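Local coordinates for probable transcriptional regulatory protein NarL (Mycobacterium tuberculosis, PDB 3EUL) that probably acts, once phosphorylated by its partner kinase NarS, as a DNA-binding transcription regulator of aerobic nitrate metabolism, its signal receiver domain being the part described here, at residues P25-R28 with E29-R33; L54-I57 with K58-P62; P72-G76 with A77-A81; A80-V83 with R84-L88. All blocks are in the same frame, centred on the assembly; numbering follows the deposited sequence.

Interaction 1. Residues P25-R28 with E29-R33; sequences PLFR and EGVVR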
loop_
_atom_site.group_PDB
_atom_site.type_symbol
_atom_site.label_atom_id
_atom_site.label_comp_id
_atom_site.label_asym_id
_atom_site.label_seq_id
_atom_site.Cartn_x
_atom_site.Cartn_y
_atom_site.Cartn_z
ATOM N N PRO A 25 4.448 -14.011 1.388
ATOM C CA PRO A 25 5.833 -13.691 0.985
ATOM C C PRO A 25 6.033 -13.547 -0.527
ATOM O O PRO A 25 6.591 -12.560 -0.972
ATOM C CB PRO A 25 6.631 -14.890 1.492
ATOM C CG PRO A 25 5.822 -15.432 2.615
ATOM C CD PRO A 25 4.404 -15.156 2.327
ATOM N N LEU A 26 5.545 -14.511 -1.299
ATOM C CA LEU A 26 5.709 -14.496 -2.758
ATOM C C LEU A 26 4.945 -13.380 -3.488
ATOM O O LEU A 26 5.416 -12.864 -4.491
ATOM C CB LEU A 26 5.329 -15.853 -3.314
ATOM C CG LEU A 26 6.248 -17.009 -2.880
ATOM C CD1 LEU A 26 5.799 -18.306 -3.523
ATOM C CD2 LEU A 26 7.693 -16.722 -3.229
ATOM N N PHE A 27 3.775 -12.989 -2.988
ATOM C CA PHE A 27 3.119 -11.799 -3.530
ATOM C C PHE A 27 3.897 -10.547 -3.175
ATOM O O PHE A 27 4.133 -9.716 -4.025
ATOM C CB PHE A 27 1.669 -11.619 -3.076
ATOM C CG PHE A 27 0.955 -10.578 -3.877
ATOM C CD1 PHE A 27 0.362 -10.909 -5.082
ATOM C CD2 PHE A 27 0.946 -9.252 -3.471
ATOM C CE1 PHE A 27 -0.267 -9.944 -5.846
ATOM C CE2 PHE A 27 0.327 -8.269 -4.253
ATOM C CZ PHE A 27 -0.269 -8.622 -5.438
ATOM N N ARG A 28 4.277 -10.408 -1.910
ATOM C CA ARG A 28 5.110 -9.273 -1.490
ATOM C C ARG A 28 6.429 -9.162 -2.296
ATOM O O ARG A 28 6.766 -8.090 -2.821
ATOM C CB ARG A 28 5.393 -9.356 0.003
ATOM C CG ARG A 28 5.733 -7.977 0.619
ATOM C CD ARG A 28 6.017 -8.063 2.093
ATOM N NE ARG A 28 7.020 -9.064 2.443
ATOM C CZ ARG A 28 6.811 -10.236 3.060
ATOM N NH1 ARG A 28 5.604 -10.658 3.435
ATOM N NH2 ARG A 28 7.845 -11.021 3.296
ATOM N N GLU A 29 7.146 -10.273 -2.414
ATOM C CA GLU A 29 8.392 -10.298 -3.206
ATOM C C GLU A 29 8.134 -9.863 -4.659
ATOM O O GLU A 29 8.936 -9.149 -5.266
ATOM C CB GLU A 29 9.025 -11.685 -3.177
ATOM C CG GLU A 29 9.741 -12.021 -1.863
ATOM C CD GLU A 29 10.235 -13.461 -1.823
ATOM O OE1 GLU A 29 10.383 -14.074 -2.915
ATOM O OE2 GLU A 29 10.480 -13.980 -0.702
ATOM N N GLY A 30 6.987 -10.276 -5.189
ATOM C CA GLY A 30 6.631 -9.999 -6.572
ATOM C C GLY A 30 6.380 -8.525 -6.781
ATOM O O GLY A 30 6.821 -7.961 -7.764
ATOM N N VAL A 31 5.667 -7.905 -5.833
ATOM C CA VAL A 31 5.428 -6.474 -5.845
ATOM C C VAL A 31 6.742 -5.679 -5.684
ATOM O O VAL A 31 6.996 -4.718 -6.410
ATOM C CB VAL A 31 4.453 -6.076 -4.718
ATOM C CG1 VAL A 31 4.329 -4.529 -4.612
ATOM C CG2 VAL A 31 3.089 -6.698 -4.956
ATOM N N VAL A 32 7.557 -6.082 -4.722
ATOM C CA VAL A 32 8.798 -5.379 -4.436
ATOM C C VAL A 32 9.710 -5.441 -5.662
ATOM O O VAL A 32 10.330 -4.458 -6.006
ATOM C CB VAL A 32 9.502 -5.922 -3.213
ATOM C CG1 VAL A 32 10.923 -5.364 -3.120
ATOM C CG2 VAL A 32 8.669 -5.601 -1.919
ATOM N N ARG A 33 9.759 -6.580 -6.327
ATOM C CA ARG A 33 10.573 -6.685 -7.542
ATOM C C ARG A 33 10.063 -5.813 -8.679
ATOM O O ARG A 33 10.859 -5.117 -9.321
ATOM C CB ARG A 33 10.669 -8.129 -8.005
ATOM C CG ARG A 33 11.925 -8.400 -8.765
ATOM C CD ARG A 33 12.294 -9.836 -8.596
ATOM N NE ARG A 33 13.172 -10.353 -9.636
ATOM C CZ ARG A 33 12.790 -10.583 -10.890
ATOM N NH1 ARG A 33 11.547 -10.308 -11.313
ATOM N NH2 ARG A 33 13.658 -11.082 -11.740
#
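With CG of Phe27 anti to its backbone N (chi1 -167°) and CG2 of Val31 anti to its own carbonyl carbon, the phenyl ring and the methyl of the valine one helical turn later come together. CE2 of Phe27 lies 3.3 Å from CG2 of Val31, and the methyl approaches the ring obliquely. Both belong to the first turns of helix 25-38, the helical connection of the beta-alpha-beta unit between strands 16-21 and 41-47 in this CheY-like receiver domain. Four backbone bonds of the i to i+4 kind run through the two segments. Three are nearly straight; that from Gly30 N to Leu26 O, 3.1 Å, bends to 140° at the hydrogen, and its donor stands above the carbonyl plane. The buried side of the turn is apolar: Val31 and Val32 both rest on Val20 of strand 16-21, and Val32 also reaches Val43. In Arg28 a bend at chi3 (52°) turns the guanidinium to Glu46 and Asp22, NE forming a salt bridge with Glu46 and NH1 a hydrogen bond to the backbone O of Asp22. The ring of Phe27 has a second partner in Lys118, a cation-pi contact. On the outer side, Glu29 stretches back along the first turn: its CG sits 3.3 Å from Pro25 O, and its OE1 lies 3.8 Å from CD2 of Leu26.

Interaction 2. Residues L54-I57 with K58-P62; sequences LELI and KAHLP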
loop_
_atom_site.group_PDB
_atom_site.type_symbol
_atom_site.label_atom_id
_atom_site.label_comp_id
_atom_site.label_asym_id
_atom_site.label_seq_id
_atom_site.Cartn_x
_atom_site.Cartn_y
_atom_site.Cartn_z
ATOM N N LEU A 54 2.153 -0.099 9.890
ATOM C CA LEU A 54 1.918 1.237 10.443
ATOM C C LEU A 54 3.189 1.846 11.074
ATOM O O LEU A 54 3.495 3.036 10.894
ATOM C CB LEU A 54 0.789 1.171 11.450
ATOM C CG LEU A 54 0.478 2.487 12.138
ATOM C CD1 LEU A 54 0.069 3.538 11.140
ATOM C CD2 LEU A 54 -0.602 2.281 13.189
ATOM N N GLU A 55 3.935 1.017 11.792
ATOM C CA GLU A 55 5.159 1.476 12.392
ATOM C C GLU A 55 6.186 1.863 11.348
ATOM O O GLU A 55 6.875 2.858 11.538
ATOM C CB GLU A 55 5.719 0.435 13.357
ATOM C CG GLU A 55 6.902 0.934 14.152
ATOM C CD GLU A 55 6.587 2.066 15.150
ATOM O OE1 GLU A 55 5.458 2.152 15.710
ATOM O OE2 GLU A 55 7.523 2.860 15.412
ATOM N N LEU A 56 6.295 1.098 10.247
ATOM C CA LEU A 56 7.207 1.456 9.180
ATOM C C LEU A 56 6.809 2.759 8.511
ATOM O O LEU A 56 7.670 3.542 8.081
ATOM C CB LEU A 56 7.262 0.374 8.104
ATOM C CG LEU A 56 8.046 -0.905 8.363
ATOM C CD1 LEU A 56 7.773 -1.840 7.222
ATOM C CD2 LEU A 56 9.559 -0.688 8.490
ATOM N N ILE A 57 5.496 2.972 8.385
ATOM C CA ILE A 57 4.991 4.218 7.816
ATOM C C ILE A 57 5.376 5.390 8.730
ATOM O O ILE A 57 5.835 6.434 8.248
ATOM C CB ILE A 57 3.455 4.143 7.548
ATOM C CG1 ILE A 57 3.168 3.126 6.430
ATOM C CG2 ILE A 57 2.870 5.522 7.177
ATOM C CD1 ILE A 57 1.703 2.678 6.332
ATOM N N LYS A 58 5.226 5.224 10.040
ATOM C CA LYS A 58 5.626 6.299 10.963
ATOM C C LYS A 58 7.115 6.621 10.854
ATOM O O LYS A 58 7.491 7.778 10.909
ATOM C CB LYS A 58 5.259 5.975 12.417
ATOM C CG LYS A 58 3.735 5.895 12.672
ATOM C CD LYS A 58 3.376 5.707 14.129
ATOM C CE LYS A 58 3.996 4.444 14.684
ATOM N NZ LYS A 58 3.665 4.245 16.136
ATOM N N ALA A 59 7.951 5.601 10.691
ATOM C CA ALA A 59 9.404 5.790 10.650
ATOM C C ALA A 59 9.910 6.328 9.312
ATOM O O ALA A 59 10.736 7.240 9.281
ATOM C CB ALA A 59 10.120 4.485 10.984
ATOM N N HIS A 60 9.440 5.756 8.216
ATOM C CA HIS A 60 9.985 6.070 6.901
ATOM C C HIS A 60 9.257 7.193 6.197
ATOM O O HIS A 60 9.810 7.796 5.297
ATOM C CB HIS A 60 9.982 4.834 6.023
ATOM C CG HIS A 60 10.934 3.792 6.477
ATOM N ND1 HIS A 60 12.284 3.844 6.186
ATOM C CD2 HIS A 60 10.740 2.660 7.190
ATOM C CE1 HIS A 60 12.879 2.801 6.739
ATOM N NE2 HIS A 60 11.963 2.061 7.337
ATOM N N LEU A 61 8.031 7.503 6.637
ATOM C CA LEU A 61 7.206 8.566 6.033
ATOM C C LEU A 61 7.265 8.411 4.511
ATOM O O LEU A 61 7.622 9.332 3.788
ATOM C CB LEU A 61 7.663 9.972 6.450
ATOM C CG LEU A 61 7.122 10.710 7.684
ATOM C CD1 LEU A 61 6.558 9.814 8.756
ATOM C CD2 LEU A 61 8.180 11.624 8.215
ATOM N N PRO A 62 6.854 7.251 4.028
ATOM C CA PRO A 62 6.935 6.971 2.621
ATOM C C PRO A 62 5.910 7.799 1.859
ATOM O O PRO A 62 4.906 8.163 2.431
ATOM C CB PRO A 62 6.561 5.500 2.562
ATOM C CG PRO A 62 5.686 5.282 3.713
ATOM C CD PRO A 62 6.266 6.119 4.776
#
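Leu56 O, near the end of helix 50-60, accepts the backbone N of His60 at 2.8 Å, with an N-H...O angle of 162°. The same oxygen faces the CD2 edge of the imidazole, close to its plane, 3.3 Å from His60 CD2. The leucine and imidazole run alongside each other in the same direction, with Leu56 CD2 3.8 Å from His60 CD2. One turn back, Glu55 OE1 and Lys58 NZ form a salt bridge of 2.8 Å, weak as a hydrogen bond. Bends in the glutamate at chi2 (66°) and in the lysine at chi3 bring the ammonium across to OE1, and the lysine CG passes 3.4 Å from Leu54 O on its way. The helix stops at Leu61, which has positive phi, yet its N still bonds to Ile57 O at 2.9 Å; the N-H...O angle is 141°, less straight than that of His60. Pro62 follows, its CD 3.5 Å from Ile57 O and 4.2 Å from Ile57 CG2. Among its neighbours in the receiver fold, the helix sets Leu54 and Ile57 against helix 76-85, Leu56 against strands 16-21 and 41-47, and Pro62 against Val19 of strand 16-21.

Interaction 3. Residues P72-G76 with A77-A81; sequences PGMDG and AQVAA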
loop_
_atom_site.group_PDB
_atom_site.type_symbol
_atom_site.label_atom_id
_atom_site.label_comp_id
_atom_site.label_asym_id
_atom_site.label_seq_id
_atom_site.Cartn_x
_atom_site.Cartn_y
_atom_site.Cartn_z
ATOM N N PRO A 72 -2.730 -9.307 8.694
ATOM C CA PRO A 72 -3.059 -9.693 10.060
ATOM C C PRO A 72 -2.830 -8.563 11.074
ATOM O O PRO A 72 -2.025 -7.646 10.837
ATOM C CB PRO A 72 -2.112 -10.863 10.348
ATOM C CG PRO A 72 -1.450 -11.194 9.051
ATOM C CD PRO A 72 -1.531 -10.003 8.203
ATOM N N GLY A 73 -3.588 -8.616 12.167
ATOM C CA GLY A 73 -3.404 -7.759 13.340
ATOM C C GLY A 73 -4.056 -6.404 13.211
ATOM O O GLY A 73 -4.630 -5.871 14.153
ATOM N N MET A 74 -3.962 -5.844 12.031
ATOM C CA MET A 74 -4.587 -4.562 11.758
ATOM C C MET A 74 -4.711 -4.523 10.249
ATOM O O MET A 74 -3.725 -4.668 9.551
ATOM C CB MET A 74 -3.692 -3.481 12.323
ATOM C CG MET A 74 -4.078 -2.091 12.036
ATOM S SD MET A 74 -2.910 -0.975 12.860
ATOM C CE MET A 74 -3.712 0.522 12.373
ATOM N N ASP A 75 -5.938 -4.469 9.746
ATOM C CA ASP A 75 -6.160 -4.607 8.330
ATOM C C ASP A 75 -5.776 -3.339 7.597
ATOM O O ASP A 75 -5.478 -2.323 8.239
ATOM C CB ASP A 75 -7.600 -5.081 8.003
ATOM C CG ASP A 75 -8.682 -4.033 8.226
ATOM O OD1 ASP A 75 -8.565 -2.851 7.811
ATOM O OD2 ASP A 75 -9.741 -4.468 8.747
ATOM N N GLY A 76 -5.755 -3.417 6.274
ATOM C CA GLY A 76 -5.355 -2.282 5.426
ATOM C C GLY A 76 -6.139 -0.994 5.641
ATOM O O GLY A 76 -5.571 0.097 5.565
ATOM N N ALA A 77 -7.440 -1.093 5.894
ATOM C CA ALA A 77 -8.286 0.109 6.123
ATOM C C ALA A 77 -8.064 0.728 7.484
ATOM O O ALA A 77 -8.143 1.956 7.605
ATOM C CB ALA A 77 -9.786 -0.208 5.919
ATOM N N GLN A 78 -7.836 -0.110 8.506
ATOM C CA GLN A 78 -7.442 0.367 9.835
ATOM C C GLN A 78 -6.112 1.127 9.775
ATOM O O GLN A 78 -5.977 2.197 10.378
ATOM C CB GLN A 78 -7.350 -0.772 10.850
ATOM C CG GLN A 78 -8.626 -1.532 10.985
ATOM C CD GLN A 78 -8.551 -2.593 12.053
ATOM O OE1 GLN A 78 -7.907 -3.619 11.873
ATOM N NE2 GLN A 78 -9.217 -2.346 13.175
ATOM N N VAL A 79 -5.152 0.607 9.036
ATOM C CA VAL A 79 -3.904 1.338 8.858
ATOM C C VAL A 79 -4.152 2.640 8.122
ATOM O O VAL A 79 -3.625 3.667 8.549
ATOM C CB VAL A 79 -2.816 0.528 8.094
ATOM C CG1 VAL A 79 -1.521 1.381 7.891
ATOM C CG2 VAL A 79 -2.486 -0.771 8.789
ATOM N N ALA A 80 -4.924 2.607 7.023
ATOM C CA ALA A 80 -5.267 3.851 6.296
ATOM C C ALA A 80 -5.913 4.906 7.210
ATOM O O ALA A 80 -5.566 6.105 7.177
ATOM C CB ALA A 80 -6.142 3.575 5.097
ATOM N N ALA A 81 -6.832 4.457 8.060
ATOM C CA ALA A 81 -7.499 5.338 9.038
ATOM C C ALA A 81 -6.536 6.014 10.014
ATOM O O ALA A 81 -6.666 7.224 10.319
ATOM C CB ALA A 81 -8.538 4.507 9.849
#
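The carboxylate of Asp75 and the amide of Gln78 are the flat groups here, their planes 41° apart and their side chains crossing at about a right angle. On the carboxylate, OD1 is met on its syn side by Gln78 N, which stands 34° out of the carboxylate plane at 2.9 Å in a nearly straight bond. The same oxygen takes Ala77 N at 2.8 Å, but that bond is bent and weak. The amide is used through its oxygen: Asp75 N lies in the carbonyl plane of the Gln78 side chain, on a lone pair of OE1, at 3.0 Å. With chi1 at 72°, the aspartate CG is placed between its backbone N and carbonyl carbon, which swings OD1 over the first NH groups of the helix. One sound bond and one weak one thus meet on OD1, and the negative charge faces the helix start, where it would probably be favoured by the helix dipole. Met74, extended through all three torsions, lies alongside the first turn. Its CG is 3.8 Å from Val79 CG2 and also touches Gln78 CB. The terminal CE comes to 3.5 Å from Gln78 O; beyond, Met74 touches Leu54 of helix 50-60. The backbone continues the pattern, Val79 N bonding to Asp75 O at 3.1 Å. Reciprocal bonding, side chain of Asp75 to backbone N of Gln78 and side chain of Gln78 to backbone N of Asp75, defines a capping box, with Asp75 as the N-cap of helix 76-85, after the loop that follows strand 64-68 in this receiver fold.

Interaction 4. Residues A80-V83 with R84-L88; sequences AAAV and RSYEL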
loop_
_atom_site.group_PDB
_atom_site.type_symbol
_atom_site.label_atom_id
_atom_site.label_comp_id
_atom_site.label_asym_id
_atom_site.label_seq_id
_atom_site.Cartn_x
_atom_site.Cartn_y
_atom_site.Cartn_z
ATOM N N ALA A 80 -4.924 2.607 7.023
ATOM C CA ALA A 80 -5.267 3.851 6.296
ATOM C C ALA A 80 -5.913 4.906 7.210
ATOM O O ALA A 80 -5.566 6.105 7.177
ATOM C CB ALA A 80 -6.142 3.575 5.097
ATOM N N ALA A 81 -6.832 4.457 8.060
ATOM C CA ALA A 81 -7.499 5.338 9.038
ATOM C C ALA A 81 -6.536 6.014 10.014
ATOM O O ALA A 81 -6.666 7.224 10.319
ATOM C CB ALA A 81 -8.538 4.507 9.849
ATOM N N ALA A 82 -5.616 5.207 10.547
ATOM C CA ALA A 82 -4.622 5.613 11.505
ATOM C C ALA A 82 -3.645 6.623 10.889
ATOM O O ALA A 82 -3.327 7.620 11.520
ATOM C CB ALA A 82 -3.846 4.358 12.036
ATOM N N VAL A 83 -3.182 6.354 9.667
ATOM C CA VAL A 83 -2.280 7.263 8.937
ATOM C C VAL A 83 -2.919 8.631 8.718
ATOM O O VAL A 83 -2.324 9.666 9.047
ATOM C CB VAL A 83 -1.787 6.622 7.582
ATOM C CG1 VAL A 83 -0.971 7.649 6.721
ATOM C CG2 VAL A 83 -0.927 5.377 7.886
ATOM N N ARG A 84 -4.153 8.636 8.252
ATOM C CA ARG A 84 -4.931 9.871 8.126
ATOM C C ARG A 84 -5.124 10.534 9.513
ATOM O O ARG A 84 -4.854 11.722 9.665
ATOM C CB ARG A 84 -6.275 9.602 7.397
ATOM C CG ARG A 84 -7.163 10.855 7.240
ATOM C CD ARG A 84 -8.353 10.563 6.359
ATOM N NE ARG A 84 -9.330 9.764 7.086
ATOM C CZ ARG A 84 -10.505 9.376 6.596
ATOM N NH1 ARG A 84 -11.335 8.668 7.362
ATOM N NH2 ARG A 84 -10.849 9.690 5.350
ATOM N N SER A 85 -5.513 9.767 10.538
ATOM C CA SER A 85 -5.674 10.316 11.909
ATOM C C SER A 85 -4.405 10.976 12.452
ATOM O O SER A 85 -4.479 12.018 13.104
ATOM C CB SER A 85 -6.128 9.229 12.921
ATOM O OG SER A 85 -4.993 8.766 13.662
ATOM N N TYR A 86 -3.260 10.344 12.217
ATOM C CA TYR A 86 -1.935 10.890 12.552
ATOM C C TYR A 86 -1.474 12.033 11.646
ATOM O O TYR A 86 -0.412 12.587 11.858
ATOM C CB TYR A 86 -0.863 9.797 12.453
ATOM C CG TYR A 86 -0.765 8.884 13.642
ATOM C CD1 TYR A 86 -0.230 9.339 14.836
ATOM C CD2 TYR A 86 -1.158 7.544 13.562
ATOM C CE1 TYR A 86 -0.107 8.496 15.935
ATOM C CE2 TYR A 86 -1.052 6.694 14.656
ATOM C CZ TYR A 86 -0.520 7.176 15.841
ATOM O OH TYR A 86 -0.385 6.363 16.953
ATOM N N GLU A 87 -2.232 12.321 10.593
ATOM C CA GLU A 87 -1.884 13.333 9.610
ATOM C C GLU A 87 -0.516 13.122 8.986
ATOM O O GLU A 87 0.200 14.086 8.742
ATOM C CB GLU A 87 -1.972 14.734 10.241
ATOM C CG GLU A 87 -3.308 14.960 10.977
ATOM C CD GLU A 87 -3.498 16.376 11.461
ATOM O OE1 GLU A 87 -2.756 16.788 12.381
ATOM O OE2 GLU A 87 -4.415 17.060 10.951
ATOM N N LEU A 88 -0.159 11.866 8.726
ATOM C CA LEU A 88 1.083 11.552 8.017
ATOM C C LEU A 88 0.945 11.855 6.507
ATOM O O LEU A 88 -0.139 11.768 5.962
ATOM C CB LEU A 88 1.464 10.099 8.245
ATOM C CG LEU A 88 1.685 9.609 9.681
ATOM C CD1 LEU A 88 2.048 8.128 9.651
ATOM C CD2 LEU A 88 2.764 10.399 10.440
HETATM O O HOH W 1 -8.871 8.622 10.027
#
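Val83 and Leu88 make the close-packed side of this helix end: CG1 of Val83 lies 3.8 Å from CB of Leu88, the two side chains crossing at about a right angle. Val83 also rests on Leu54 and Ile57 of helix 50-60 and on Val92 of strand 91-96, and Leu88 reaches Ile57 as well. What turns Leu88 back is a Schellman motif: Glu87 takes positive phi (55°), and two bonds return to the last turn, Leu88 N to Val83 O at 3.1 Å and Glu87 N to Arg84 O at 2.8 Å, ending helix 76-85 before the chain enters strand 91-96 of the beta-alpha-beta unit. The other flank is polar and more exposed. There Ala82 O accepts twice, from Tyr86 N at 2.8 Å and from Ser85 OG at 2.9 Å, and the tyrosine ring, with CG anti to its carbonyl carbon (chi1 -81°), brings CD2 to 3.0 Å from that oxygen, edge on. Nearby, a water bridges the side chain of Arg84 to the backbone one turn earlier. It donates to Ala81 O at 2.6 Å and accepts from Arg84 NE at 3.2 Å, lying in the guanidinium plane at its edge, while NH1 of Arg84 bonds to the backbone O of Gln109.

All four are local contacts within or at the ends of helices in one receiver domain. Interaction 1 is a surface contact on helix 25-38, touching none of the others, its centre about 25 Å from that of interaction 4 on the opposite side of the chain's centre. Interactions 2, 3 and 4 are partly buried and touch one another: through Leu54 and Ile57, helix 50-60 packs on helix 76-85 and on the loops at both its ends. Interactions 3 and 4 share Ala80 and Ala81 and treat the two ends of helix 76-85. Chemistry follows position: side-chain capping at the start, backbone capping and water at the end, a salt bridge on helix 50-60, and an aromatic-valine contact in interaction 1.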